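Local atomic coordinates of Sf11-rnase (PDB entry 1IOO), a protein that cleaves RNA as a secreted T2-family ribonuclease of the tobacco style and takes part in gametophytic self-incompatibility, the rejection of self pollen. Residues H32-D37 and N102-L107; Q74-G77 and Q81-W84. All coordinates share one frame; numbering follows the deposited sequence.

Contact 1: residues H32-D37 and N102-L107; sequences HGLWPD and NTYFGL
Strand 30-37, which carries the catalytic proton donor His32, meets helix 101-113 where Tyr104 reaches across to Leu34. The phenol of Tyr104 donates a hydrogen bond from OH to the backbone O of Leu34, 2.7 Å long. The acceptor lies at the edge of the ring, near its plane, while the hydroxyl meets the carbonyl at a C=O...O angle of 133°, tilted from the carbonyl plane. The same hydroxyl accepts a bond from a water, 2.6 Å from Tyr104 OH, and this water in turn accepts from the N of Leu34 at 2.9 Å. One phenol oxygen, with one water, thus satisfies both backbone polar atoms of Leu34. This is an alpha+beta fold of the RNase T2 family: the strand pairs antiparallel with strand 4-10, and His32 and Gly33 both face Val8 there in a classic beta bulge. With Leu34 directed at the helix, Trp35 turns the other way and stacks on His91, the proton acceptor. Beside the hydrogen bonds the contact is apolar. Leu34 CB packs 4.1 Å from Tyr104 CE2, the two side chains running past each other in opposite directions. With chi1 of -176° (CG anti to the backbone N) and chi2 of 56°, Leu34 brings CD2 to 4.0 Å from CD2 of Leu107, whose side chain crosses it at about a right angle. Ala108 and Leu111 of the same helix also touch Leu34.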
loop_
_atom_site.group_PDB
_atom_site.type_symbol
_atom_site.label_atom_id
_atom_site.label_comp_id
_atom_site.label_asym_id
_atom_site.label_seq_id
_atom_site.Cartn_x
_atom_site.Cartn_y
_atom_site.Cartn_z
ATOM N N HIS A 32 -2.092 0.663 2.428
ATOM C CA HIS A 32 -2.132 2.122 2.449
ATOM C C HIS A 32 -3.201 2.598 1.489
ATOM O O HIS A 32 -3.905 3.580 1.739
ATOM C CB HIS A 32 -0.794 2.719 2.019
ATOM C CG HIS A 32 -0.798 4.214 1.979
ATOM N ND1 HIS A 32 -1.100 4.985 3.081
ATOM C CD2 HIS A 32 -0.560 5.082 0.967
ATOM C CE1 HIS A 32 -1.050 6.264 2.749
ATOM N NE2 HIS A 32 -0.724 6.349 1.472
ATOM N N GLY A 33 -3.327 1.870 0.387
ATOM C CA GLY A 33 -4.334 2.184 -0.601
ATOM C C GLY A 33 -4.357 1.243 -1.788
ATOM O O GLY A 33 -3.518 0.353 -1.945
ATOM N N LEU A 34 -5.394 1.423 -2.595
ATOM C CA LEU A 34 -5.584 0.709 -3.845
ATOM C C LEU A 34 -5.944 1.738 -4.888
ATOM O O LEU A 34 -7.083 2.205 -4.942
ATOM C CB LEU A 34 -6.692 -0.343 -3.693
ATOM C CG LEU A 34 -6.960 -1.251 -4.899
ATOM C CD1 LEU A 34 -5.683 -1.973 -5.310
ATOM C CD2 LEU A 34 -8.056 -2.252 -4.556
ATOM N N TRP A 35 -4.964 2.121 -5.700
ATOM C CA TRP A 35 -5.150 3.263 -6.587
ATOM C C TRP A 35 -5.327 2.928 -8.062
ATOM O O TRP A 35 -4.419 2.411 -8.715
ATOM C CB TRP A 35 -3.953 4.219 -6.457
ATOM C CG TRP A 35 -3.626 4.626 -5.050
ATOM C CD1 TRP A 35 -4.467 4.623 -3.977
ATOM C CD2 TRP A 35 -2.374 5.131 -4.574
ATOM N NE1 TRP A 35 -3.818 5.096 -2.860
ATOM C CE2 TRP A 35 -2.531 5.412 -3.200
ATOM C CE3 TRP A 35 -1.132 5.372 -5.175
ATOM C CZ2 TRP A 35 -1.490 5.923 -2.415
ATOM C CZ3 TRP A 35 -0.096 5.882 -4.392
ATOM C CH2 TRP A 35 -0.286 6.150 -3.029
ATOM N N PRO A 36 -6.518 3.221 -8.609
ATOM C CA PRO A 36 -6.703 2.964 -10.035
ATOM C C PRO A 36 -5.875 4.084 -10.658
ATOM O O PRO A 36 -5.884 5.205 -10.145
ATOM C CB PRO A 36 -8.197 3.211 -10.243
ATOM C CG PRO A 36 -8.793 2.908 -8.913
ATOM C CD PRO A 36 -7.803 3.520 -7.954
ATOM N N ASP A 37 -5.143 3.818 -11.732
ATOM C CA ASP A 37 -4.315 4.888 -12.257
ATOM C C ASP A 37 -3.990 4.724 -13.725
ATOM O O ASP A 37 -4.370 3.750 -14.378
ATOM C CB ASP A 37 -2.995 4.952 -11.474
ATOM C CG ASP A 37 -2.579 6.372 -11.127
ATOM O OD1 ASP A 37 -2.864 7.294 -11.918
ATOM O OD2 ASP A 37 -1.948 6.562 -10.063
ATOM N N ASN A 102 -18.131 -2.002 -1.322
ATOM C CA ASN A 102 -17.862 -3.301 -0.720
ATOM C C ASN A 102 -16.836 -4.118 -1.510
ATOM O O ASN A 102 -15.940 -4.720 -0.917
ATOM C CB ASN A 102 -19.159 -4.097 -0.574
ATOM C CG ASN A 102 -20.050 -3.560 0.527
ATOM O OD1 ASN A 102 -21.212 -3.949 0.650
ATOM N ND2 ASN A 102 -19.504 -2.672 1.350
ATOM N N THR A 103 -16.962 -4.156 -2.833
ATOM C CA THR A 103 -16.034 -4.961 -3.624
ATOM C C THR A 103 -14.687 -4.267 -3.799
ATOM O O THR A 103 -13.678 -4.926 -4.037
ATOM C CB THR A 103 -16.635 -5.363 -4.973
ATOM O OG1 THR A 103 -16.997 -4.201 -5.712
ATOM C CG2 THR A 103 -17.876 -6.214 -4.743
ATOM N N TYR A 104 -14.662 -2.943 -3.675
ATOM C CA TYR A 104 -13.401 -2.218 -3.740
ATOM C C TYR A 104 -12.543 -2.549 -2.519
ATOM O O TYR A 104 -11.375 -2.933 -2.645
ATOM C CB TYR A 104 -13.655 -0.711 -3.821
ATOM C CG TYR A 104 -12.415 0.140 -3.636
ATOM C CD1 TYR A 104 -12.165 0.776 -2.423
ATOM C CD2 TYR A 104 -11.508 0.325 -4.679
ATOM C CE1 TYR A 104 -11.045 1.586 -2.248
ATOM C CE2 TYR A 104 -10.373 1.135 -4.517
ATOM C CZ TYR A 104 -10.153 1.764 -3.294
ATOM O OH TYR A 104 -9.045 2.563 -3.099
ATOM N N PHE A 105 -13.128 -2.428 -1.332
ATOM C CA PHE A 105 -12.393 -2.775 -0.126
ATOM C C PHE A 105 -12.152 -4.283 -0.051
ATOM O O PHE A 105 -11.102 -4.724 0.412
ATOM C CB PHE A 105 -13.114 -2.262 1.123
ATOM C CG PHE A 105 -12.911 -0.794 1.360
ATOM C CD1 PHE A 105 -13.775 0.150 0.804
ATOM C CD2 PHE A 105 -11.814 -0.351 2.087
ATOM C CE1 PHE A 105 -13.548 1.511 0.967
ATOM C CE2 PHE A 105 -11.570 1.011 2.257
ATOM C CZ PHE A 105 -12.439 1.946 1.695
ATOM N N GLY A 106 -13.112 -5.065 -0.536
ATOM C CA GLY A 106 -12.948 -6.511 -0.535
ATOM C C GLY A 106 -11.782 -6.911 -1.419
ATOM O O GLY A 106 -11.024 -7.830 -1.095
ATOM N N LEU A 107 -11.643 -6.227 -2.551
ATOM C CA LEU A 107 -10.538 -6.501 -3.467
ATOM C C LEU A 107 -9.204 -6.173 -2.810
ATOM O O LEU A 107 -8.250 -6.945 -2.903
ATOM C CB LEU A 107 -10.674 -5.692 -4.757
ATOM C CG LEU A 107 -9.504 -5.859 -5.741
ATOM C CD1 LEU A 107 -9.387 -7.323 -6.150
ATOM C CD2 LEU A 107 -9.710 -4.984 -6.966
HETATM O O HOH W 1 -7.020 3.705 -1.836
#

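Contact 2: residues Q74-G77 and Q81-W84; sequences QDYG and QPSW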
loop_
_atom_site.group_PDB
_atom_site.type_symbol
_atom_site.label_atom_id
_atom_site.label_comp_id
_atom_site.label_asym_id
_atom_site.label_seq_id
_atom_site.Cartn_x
_atom_site.Cartn_y
_atom_site.Cartn_z
ATOM N N GLN A 74 -7.835 3.779 17.831
ATOM C CA GLN A 74 -8.645 2.653 17.389
ATOM C C GLN A 74 -10.144 2.967 17.407
ATOM O O GLN A 74 -10.852 2.654 16.451
ATOM C CB GLN A 74 -8.366 1.419 18.253
ATOM C CG GLN A 74 -9.172 0.209 17.827
ATOM C CD GLN A 74 -8.661 -1.074 18.444
ATOM O OE1 GLN A 74 -7.984 -1.054 19.470
ATOM N NE2 GLN A 74 -8.992 -2.200 17.824
ATOM N N ASP A 75 -10.634 3.581 18.482
ATOM C CA ASP A 75 -12.063 3.882 18.575
ATOM C C ASP A 75 -12.507 4.822 17.459
ATOM O O ASP A 75 -13.468 4.535 16.744
ATOM C CB ASP A 75 -12.413 4.468 19.948
ATOM C CG ASP A 75 -13.908 4.693 20.121
ATOM O OD1 ASP A 75 -14.705 3.885 19.595
ATOM O OD2 ASP A 75 -14.290 5.671 20.794
ATOM N N TYR A 76 -11.802 5.938 17.300
ATOM C CA TYR A 76 -12.146 6.888 16.243
ATOM C C TYR A 76 -12.021 6.236 14.865
ATOM O O TYR A 76 -12.866 6.431 13.989
ATOM C CB TYR A 76 -11.237 8.119 16.308
ATOM C CG TYR A 76 -11.718 9.232 15.412
ATOM C CD1 TYR A 76 -12.734 10.090 15.832
ATOM C CD2 TYR A 76 -11.212 9.388 14.120
ATOM C CE1 TYR A 76 -13.241 11.071 14.993
ATOM C CE2 TYR A 76 -11.716 10.369 13.268
ATOM C CZ TYR A 76 -12.732 11.204 13.714
ATOM O OH TYR A 76 -13.253 12.160 12.866
ATOM N N GLY A 77 -10.958 5.463 14.678
ATOM C CA GLY A 77 -10.762 4.793 13.409
ATOM C C GLY A 77 -11.908 3.862 13.052
ATOM O O GLY A 77 -12.404 3.884 11.927
ATOM N N GLN A 81 -13.951 6.042 10.682
ATOM C CA GLN A 81 -13.263 5.516 9.490
ATOM C C GLN A 81 -12.765 6.640 8.556
ATOM O O GLN A 81 -12.988 6.609 7.343
ATOM C CB GLN A 81 -14.260 4.593 8.769
ATOM C CG GLN A 81 -14.805 3.520 9.729
ATOM C CD GLN A 81 -15.915 2.653 9.178
ATOM O OE1 GLN A 81 -16.127 2.558 7.970
ATOM N NE2 GLN A 81 -16.630 1.994 10.084
ATOM N N PRO A 82 -12.001 7.592 9.097
ATOM C CA PRO A 82 -11.493 8.719 8.310
ATOM C C PRO A 82 -10.600 8.382 7.118
ATOM O O PRO A 82 -10.750 8.969 6.045
ATOM C CB PRO A 82 -10.780 9.570 9.356
ATOM C CG PRO A 82 -10.271 8.551 10.321
ATOM C CD PRO A 82 -11.432 7.598 10.458
ATOM N N SER A 83 -9.667 7.455 7.295
ATOM C CA SER A 83 -8.746 7.130 6.216
ATOM C C SER A 83 -9.398 6.281 5.144
ATOM O O SER A 83 -9.147 6.486 3.958
ATOM C CB SER A 83 -7.489 6.457 6.760
ATOM O OG SER A 83 -6.821 7.359 7.621
ATOM N N TRP A 84 -10.223 5.319 5.548
ATOM C CA TRP A 84 -10.915 4.499 4.570
ATOM C C TRP A 84 -11.830 5.361 3.714
ATOM O O TRP A 84 -11.891 5.195 2.496
ATOM C CB TRP A 84 -11.718 3.386 5.251
ATOM C CG TRP A 84 -10.853 2.475 6.062
ATOM C CD1 TRP A 84 -9.528 2.185 5.839
ATOM C CD2 TRP A 84 -11.223 1.766 7.256
ATOM N NE1 TRP A 84 -9.057 1.355 6.828
ATOM C CE2 TRP A 84 -10.070 1.082 7.707
ATOM C CE3 TRP A 84 -12.412 1.647 7.991
ATOM C CZ2 TRP A 84 -10.069 0.292 8.862
ATOM C CZ3 TRP A 84 -12.411 0.856 9.147
ATOM C CH2 TRP A 84 -11.243 0.192 9.565
#
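Tyr76 and Pro82 are the side chains that meet here: the phenol ring and the pyrrolidine cross obliquely, with Pro82 CG at the edge of the ring, near its plane, 3.8 Å from Tyr76 CE2. Pro82 CD follows at 4.0 Å from the same CE2, so one flank of the proline lies along the CD2-CE2 side of the tyrosine. Tyr76 gets there with CG anti to its own N (chi1 -169°), which swings the ring out to the proline. An alanine in place of Pro82 would lack CG and CD, and the edge of Tyr76 would probably lose its main apolar neighbour across the contact. Behind this pair the backbone turns sharply. Gln81, at positive phi, leaves helix 74-80 and serves as N-cap of the next helix; its N gives Gly77 O a weak hydrogen bond, 2.9 Å long but bent to 125° at the hydrogen. Gln81 CA makes a CA-H...O contact with Gly77 O at 3.1 Å, Gln81 CG lies 3.3 Å from Gly77 O, and Gln69 NE2 bonds to it too. OE1 of Gln81 is hydrogen-bonded with Tyr52 OH, and NE2 with Phe55 O and Arg78 O. Trp84 brings CZ3 obliquely to 4.1 Å from Gly77 O, while its NE1 bonds to Trp67 O. The contact is the corner between helices 74-80 and 82-92, with Gln81 and Trp84 leaning on Leu60 of helix 57-66.

Overall arrangement
Helix 82-92 ties the two contacts together. Pro82 to Trp84 of contact 2 begin it, and further along come Gln87, probably an active-site residue, and the proton acceptor His91, about 4 Å from Tyr104 of contact 1 between nearest side-chain atoms. The strand of contact 1 also carries His32, which does not touch the helix segment. The contact centres lie about 17 Å apart, yet the two meet where Phe105 CZ packs 3.4 Å from Trp84 O. Along the chain, contact 2 is nested within the loop that contact 1 closes. Its Trp84 is about 3 Å, between nearest side-chain atoms, from Gln69, which probably contributes to binding the RNA phosphate.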